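Local coordinates for protein transcriptional regulator, GntR family (Ralstonia eutropha, PDB 3IHU) that probably binds DNA as a GntR-family transcription factor, pairing a winged helix-turn-helix domain with an all-helical FCD domain, at residues Q61-A65 with E66-D70. Sequence-based numbering, arbitrary orientation.
Sequences QRLAA and EGIVD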
loop_
_atom_site.group_PDB
_atom_site.type_symbol
_atom_site.label_atom_id
_atom_site.label_comp_id
_atom_site.label_asym_id
_atom_site.label_seq_id
_atom_site.Cartn_x
_atom_site.Cartn_y
_atom_site.Cartn_z
ATOM N N GLN A 61 16.335 -6.052 7.216
ATOM C CA GLN A 61 16.102 -5.623 8.609
ATOM C C GLN A 61 14.878 -4.728 8.676
ATOM O O GLN A 61 14.023 -4.936 9.537
ATOM C CB GLN A 61 17.342 -4.897 9.225
ATOM N N ARG A 62 14.785 -3.756 7.764
ATOM C CA ARG A 62 13.671 -2.811 7.755
ATOM C C ARG A 62 12.332 -3.516 7.436
ATOM O O ARG A 62 11.273 -3.177 7.999
ATOM C CB ARG A 62 13.907 -1.697 6.743
ATOM C CG ARG A 62 14.927 -0.646 7.166
ATOM C CD ARG A 62 15.485 0.127 5.979
ATOM N NE ARG A 62 14.464 0.952 5.339
ATOM C CZ ARG A 62 14.637 1.621 4.197
ATOM N NH1 ARG A 62 15.797 1.564 3.536
ATOM N NH2 ARG A 62 13.646 2.354 3.709
ATOM N N LEU A 63 12.386 -4.474 6.508
ATOM C CA LEU A 63 11.198 -5.275 6.141
ATOM C C LEU A 63 10.719 -6.169 7.321
ATOM O O LEU A 63 9.502 -6.317 7.547
ATOM C CB LEU A 63 11.516 -6.132 4.914
ATOM C CG LEU A 63 11.525 -5.402 3.574
ATOM C CD1 LEU A 63 12.149 -6.269 2.488
ATOM C CD2 LEU A 63 10.089 -4.878 3.205
ATOM N N ALA A 64 11.662 -6.760 8.064
ATOM C CA ALA A 64 11.337 -7.460 9.300
ATOM C C ALA A 64 10.710 -6.444 10.264
ATOM O O ALA A 64 9.664 -6.725 10.846
ATOM C CB ALA A 64 12.520 -8.132 9.903
ATOM N N ALA A 65 11.286 -5.251 10.375
ATOM C CA ALA A 65 10.693 -4.234 11.258
ATOM C C ALA A 65 9.223 -3.977 10.944
ATOM O O ALA A 65 8.430 -3.827 11.876
ATOM C CB ALA A 65 11.492 -2.925 11.236
ATOM N N GLU A 66 8.857 -3.959 9.650
ATOM C CA GLU A 66 7.501 -3.657 9.179
ATOM C C GLU A 66 6.567 -4.860 9.126
ATOM O O GLU A 66 5.427 -4.744 8.681
ATOM C CB GLU A 66 7.555 -3.070 7.753
ATOM C CG GLU A 66 8.282 -1.765 7.663
ATOM C CD GLU A 66 7.444 -0.603 8.082
ATOM O OE1 GLU A 66 6.276 -0.835 8.450
ATOM O OE2 GLU A 66 7.952 0.541 8.036
ATOM N N GLY A 67 7.064 -6.012 9.514
ATOM C CA GLY A 67 6.257 -7.236 9.535
ATOM C C GLY A 67 6.109 -8.005 8.222
ATOM O O GLY A 67 5.239 -8.859 8.123
ATOM N N ILE A 68 6.961 -7.697 7.234
ATOM C CA ILE A 68 6.871 -8.258 5.864
ATOM C C ILE A 68 7.659 -9.557 5.747
ATOM O O ILE A 68 7.186 -10.526 5.129
ATOM C CB ILE A 68 7.426 -7.278 4.841
ATOM C CG1 ILE A 68 6.738 -5.903 4.925
ATOM C CG2 ILE A 68 7.321 -7.843 3.433
ATOM C CD1 ILE A 68 5.252 -5.921 4.878
ATOM N N VAL A 69 8.841 -9.621 6.368
ATOM C CA VAL A 69 9.615 -10.849 6.349
ATOM C C VAL A 69 10.007 -11.327 7.743
ATOM O O VAL A 69 10.087 -10.552 8.684
ATOM C CB VAL A 69 10.910 -10.661 5.554
ATOM C CG1 VAL A 69 10.601 -10.141 4.125
ATOM C CG2 VAL A 69 11.886 -9.703 6.301
ATOM N N ASP A 70 10.277 -12.609 7.854
ATOM C CA ASP A 70 11.006 -13.128 9.001
ATOM C C ASP A 70 12.426 -13.457 8.540
ATOM O O ASP A 70 12.614 -14.280 7.646
ATOM C CB ASP A 70 10.380 -14.411 9.547
ATOM C CG ASP A 70 9.028 -14.183 10.145
ATOM O OD1 ASP A 70 8.738 -13.038 10.582
ATOM O OD2 ASP A 70 8.258 -15.170 10.160
#
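A Schellman motif ends helix 53-65, which by its place in the GntR winged helix-turn-helix is the probable recognition helix, and turns the chain into the first strand of the wing. Its signature is a pair of backbone bonds reaching back into the last helical turn. Ile68 N meets Leu63 O at 2.9 Å in a fairly straight bond (160° at the hydrogen), while Gly67 N lies 3.0 Å from Ala64 O, well above the plane of that carbonyl. Glu66 N still makes a helical bond to Arg62 O, at 3.0 Å. Gly67 takes the left-handed conformation (phi 83°, psi 15°) that reverses the chain, and glycine suits the place because at these backbone angles a CB would be jammed against the carbonyl oxygen of Glu66.

The hydrophobic contact spanning the motif joins Leu63, the residue whose carbonyl receives the Ile68 bond, to Ile68 itself: Leu63 CD2 rests 3.9 Å from Ile68 CG1, the two branched chains crossing at a slant. In Val69, CG2 sits between the backbone N and the carbonyl carbon, and from there it reaches Leu63 CB at 3.8 Å and packs against the backbone N and CA of Ala64. Alanine suits position 64, where its small methyl lies 3.6 Å from Val69 O; Ala64 CA makes a C-H...O contact of 3.4 Å to that same oxygen.

Leu63 also packs on Phe22 and Ile25 of helix 17-31, and Ile68 on Leu29, so the turn is pressed against that helix. Arg62 extends to the same helix, where it forms a salt bridge with Asp19 and a cation-pi contact with Phe22. Beyond the turn, backbone bonds of Asp70 to Val78, and of Ile68 to Arg80 just beyond the strand ends, pair strand 69-71 with the antiparallel strand 77-79.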